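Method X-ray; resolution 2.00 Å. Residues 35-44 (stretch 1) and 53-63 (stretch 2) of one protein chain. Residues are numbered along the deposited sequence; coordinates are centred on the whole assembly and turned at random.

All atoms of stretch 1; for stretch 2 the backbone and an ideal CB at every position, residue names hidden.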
# COMPACT_ATOMS: atom_id res chain seq x y z
N SER B 35 14.58 -15.44 -9.47
CA SER B 35 13.53 -14.46 -9.50
C SER B 35 13.68 -13.61 -8.26
O SER B 35 13.91 -14.12 -7.16
CB SER B 35 12.16 -15.14 -9.48
OG SER B 35 11.81 -15.66 -10.74
N THR B 36 13.49 -12.31 -8.42
CA THR B 36 13.37 -11.43 -7.23
C THR B 36 11.86 -11.49 -6.83
O THR B 36 11.02 -11.43 -7.68
CB THR B 36 14.10 -10.03 -7.38
OG1 THR B 36 13.33 -8.91 -6.84
CG2 THR B 36 14.47 -9.76 -8.69
N TYR B 37 11.59 -11.79 -5.57
CA TYR B 37 10.24 -11.76 -5.02
C TYR B 37 10.01 -10.43 -4.31
O TYR B 37 10.89 -9.98 -3.60
CB TYR B 37 10.00 -13.00 -4.10
CG TYR B 37 9.92 -14.21 -4.97
CD1 TYR B 37 11.07 -14.91 -5.31
CD2 TYR B 37 8.70 -14.59 -5.57
CE1 TYR B 37 11.03 -15.97 -6.21
CE2 TYR B 37 8.64 -15.64 -6.47
CZ TYR B 37 9.83 -16.35 -6.79
OH TYR B 37 9.78 -17.45 -7.65
N ALA B 38 8.84 -9.81 -4.54
CA ALA B 38 8.50 -8.50 -3.92
C ALA B 38 8.65 -8.48 -2.37
O ALA B 38 8.99 -7.48 -1.78
CB ALA B 38 7.09 -8.06 -4.31
N ASN B 39 8.38 -9.59 -1.75
CA ASN B 39 8.63 -9.77 -0.35
C ASN B 39 8.68 -11.25 -0.01
O ASN B 39 8.36 -12.06 -0.86
CB ASN B 39 7.59 -9.02 0.49
CG ASN B 39 6.17 -9.29 0.04
OD1 ASN B 39 5.76 -10.45 -0.14
ND2 ASN B 39 5.39 -8.24 -0.08
N GLU B 40 9.09 -11.57 1.19
CA GLU B 40 9.26 -12.98 1.57
C GLU B 40 7.94 -13.71 1.58
O GLU B 40 7.90 -14.88 1.26
CB GLU B 40 9.93 -13.12 2.95
CG GLU B 40 10.37 -14.56 3.27
CD GLU B 40 11.44 -14.61 4.41
OE1 GLU B 40 12.28 -13.65 4.51
OE2 GLU B 40 11.40 -15.60 5.18
N CYS B 41 6.86 -13.04 1.94
CA CYS B 41 5.56 -13.65 1.95
C CYS B 41 5.19 -14.12 0.54
O CYS B 41 4.65 -15.23 0.38
CB CYS B 41 4.52 -12.72 2.56
SG CYS B 41 2.84 -13.40 2.65
N THR B 42 5.57 -13.32 -0.46
CA THR B 42 5.27 -13.61 -1.88
C THR B 42 6.05 -14.83 -2.39
O THR B 42 5.52 -15.67 -3.16
CB THR B 42 5.49 -12.38 -2.74
OG1 THR B 42 4.64 -11.34 -2.25
CG2 THR B 42 5.13 -12.61 -4.15
N LEU B 43 7.30 -14.93 -1.93
CA LEU B 43 8.12 -16.11 -2.19
C LEU B 43 7.42 -17.31 -1.64
O LEU B 43 7.26 -18.32 -2.34
CB LEU B 43 9.52 -15.96 -1.55
CG LEU B 43 10.50 -17.12 -1.71
CD1 LEU B 43 10.47 -17.72 -3.09
CD2 LEU B 43 11.90 -16.66 -1.39
N CYS B 44 7.02 -17.23 -0.38
CA CYS B 44 6.27 -18.31 0.28
C CYS B 44 4.99 -18.77 -0.48
O CYS B 44 4.73 -19.96 -0.61
CB CYS B 44 5.95 -17.93 1.74
SG CYS B 44 7.42 -17.89 2.75
N UNK B 53 10.38 -26.07 -3.07
CA UNK B 53 11.02 -25.15 -2.15
C UNK B 53 11.92 -24.20 -2.91
O UNK B 53 12.47 -24.53 -3.95
CB UNK B 53 11.82 -25.91 -1.09
N UNK B 54 12.06 -22.99 -2.40
CA UNK B 54 12.91 -22.00 -3.05
C UNK B 54 13.65 -21.31 -1.92
O UNK B 54 13.03 -20.95 -0.92
CB UNK B 54 12.11 -21.01 -3.91
N UNK B 55 14.97 -21.20 -2.05
CA UNK B 55 15.78 -20.62 -1.00
C UNK B 55 15.98 -19.16 -1.29
O UNK B 55 15.79 -18.72 -2.40
CB UNK B 55 17.12 -21.34 -0.87
N UNK B 56 16.35 -18.43 -0.27
CA UNK B 56 16.68 -17.05 -0.43
C UNK B 56 18.20 -16.92 -0.50
O UNK B 56 18.87 -17.15 0.48
CB UNK B 56 16.09 -16.21 0.71
N UNK B 57 18.68 -16.50 -1.66
CA UNK B 57 20.09 -16.32 -1.97
C UNK B 57 20.57 -15.09 -1.21
O UNK B 57 21.61 -15.13 -0.59
CB UNK B 57 20.32 -16.18 -3.48
N UNK B 58 19.81 -14.01 -1.28
CA UNK B 58 20.10 -12.81 -0.52
C UNK B 58 18.89 -11.88 -0.36
O UNK B 58 17.89 -12.00 -1.06
CB UNK B 58 21.25 -12.05 -1.19
N UNK B 59 19.03 -10.91 0.53
CA UNK B 59 18.04 -9.85 0.62
C UNK B 59 18.28 -8.86 -0.48
O UNK B 59 19.38 -8.73 -1.00
CB UNK B 59 18.08 -9.16 1.99
N UNK B 60 17.21 -8.19 -0.89
CA UNK B 60 17.28 -7.28 -2.01
C UNK B 60 17.05 -7.96 -3.32
O UNK B 60 16.92 -9.18 -3.37
CB UNK B 60 18.64 -6.57 -2.03
N UNK B 61 17.06 -7.18 -4.42
CA UNK B 61 16.79 -7.77 -5.71
C UNK B 61 17.90 -8.75 -6.10
O UNK B 61 18.98 -8.72 -5.49
CB UNK B 61 16.64 -6.68 -6.77
N UNK B 62 17.64 -9.63 -7.05
CA UNK B 62 18.68 -10.53 -7.58
C UNK B 62 19.65 -9.65 -8.38
O UNK B 62 19.21 -8.71 -8.99
CB UNK B 62 18.09 -11.64 -8.44
N UNK B 63 20.94 -9.96 -8.37
CA UNK B 63 21.90 -9.32 -9.30
C UNK B 63 21.71 -9.86 -10.72
O UNK B 63 20.93 -10.78 -10.93
CB UNK B 63 23.34 -9.56 -8.84

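Position 53 opens the stretch with nothing of stretch 1 within 5.5 Å of its ideal CB. The contact sets no demand here, and almost any residue would do; a polar one is natural. It is Asn 53, which does not touch stretch 1.

At position 54 the picture changes. CA-to-CB points toward the helix, and the ideal CB lies 3.8 Å from Leu 43 CD1. The methyl of Leu 43 invites an apolar side chain, and the ring and hydroxyl of Tyr 37 lie farther along, so Val, Ile, Leu or Met would all suit; a polar end that reached the hydroxyl of Tyr 37 is also conceivable. The deposited residue is Ile 54. Its CB packs 3.8 Å from Leu 43 CD1, and its chain, with chi1 m and chi2 t, runs on until CD1 comes 3.9 Å from Tyr 37 OH. One residue thus touches both the strand and the helix of stretch 1.

Position 55 turns its CB away, as expected of an extended backbone after an inward-facing residue. A long polar or charged side chain is easily accommodated, and Lys 55 extends clear of stretch 1.

Position 56 faces stretch 1 again. Its ideal CB is 4.7 Å from Leu 43 CD2, far enough to leave room for more atoms, and the side chain of Glu 40 lies beyond. Strand geometry makes a beta-branched residue attractive, though Leu or Met could also fill the gap; a basic group might instead seek the carboxylate. Ile 56 takes the apolar course. Its CG1 packs tightly, 3.4 Å from Leu 43 CD2, and its CD1 reaches to 3.7 Å from Glu 40 OE1. Leu 43 therefore offers one methyl to each of the two isoleucines.

Positions 57, 58 and 59 have no atom of stretch 1 near their ideal CB atoms, so the contact leaves their identity open. They are Ile 57, Lys 58 and Asn 59, and none makes contact.

Position 60 is decided by its backbone. With phi/psi of 87/178, a CB would be jammed against the carbonyl O of the preceding residue, which by itself calls for glycine. Gly 60 is what is found.

At position 61, phi of -66 permits proline, and the CB points sideways, 4.0 Å from Thr 36 OG1. A small or compact residue such as Ala, Ser or Pro fits. In Pro 61, CA lies 3.8 Å from Thr 36 OG1, a van der Waals contact beside the strand.

Position 62 points toward stretch 1, its ideal CB 4.1 Å from Thr 36 CG2 and 4.8 Å from Ser 35 C. A modest side chain such as Ala, Ser, Cys or Val would pack well against these atoms; the distances alone do not exclude a larger one. It is Cys 62, whose SG lies 3.5 Å from Ser 35 O and is bonded covalently elsewhere in the structure. Its backbone N, 3.6 Å from Thr 36 CG2, is buried by the contact without a hydrogen-bond partner.

At position 63 the ideal CB is directed away from stretch 1 and has room, so nearly any residue would do; Gly 63 is deposited.

Stretch 2 (53-63) NIKIIKNGPCG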
# COMPACT_ATOMS: atom_id res chain seq x y z
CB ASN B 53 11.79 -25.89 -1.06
CG ASN B 53 10.86 -26.67 -0.13
OD1 ASN B 53 9.74 -26.26 0.09
ND2 ASN B 53 11.32 -27.78 0.39
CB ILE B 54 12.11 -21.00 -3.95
CG1 ILE B 54 11.25 -21.76 -4.97
CG2 ILE B 54 13.08 -20.01 -4.65
CD1 ILE B 54 10.37 -20.88 -5.86
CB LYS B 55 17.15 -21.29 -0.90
CG LYS B 55 17.11 -22.80 -0.89
CD LYS B 55 16.43 -23.35 0.35
CE LYS B 55 17.48 -23.90 1.31
NZ LYS B 55 16.85 -24.48 2.52
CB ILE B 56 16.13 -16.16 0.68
CG1 ILE B 56 14.58 -16.17 0.59
CG2 ILE B 56 16.70 -14.75 0.50
CD1 ILE B 56 13.84 -15.39 1.65
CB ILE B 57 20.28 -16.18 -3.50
CG1 ILE B 57 19.85 -17.47 -4.17
CG2 ILE B 57 21.71 -15.84 -3.87
CD1 ILE B 57 20.41 -18.74 -3.57
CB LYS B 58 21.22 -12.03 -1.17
CG LYS B 58 20.97 -11.56 -2.57
CD LYS B 58 21.89 -10.38 -2.90
CE LYS B 58 21.91 -10.15 -4.38
NZ LYS B 58 22.69 -8.93 -4.69
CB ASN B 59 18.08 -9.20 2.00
CG ASN B 59 17.53 -10.11 3.07
OD1 ASN B 59 17.17 -11.26 2.82
ND2 ASN B 59 17.43 -9.58 4.28
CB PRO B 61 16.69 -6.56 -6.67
CG PRO B 61 17.25 -5.40 -5.94
CD PRO B 61 17.26 -5.71 -4.47
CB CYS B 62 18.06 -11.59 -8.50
SG CYS B 62 17.09 -12.86 -7.64
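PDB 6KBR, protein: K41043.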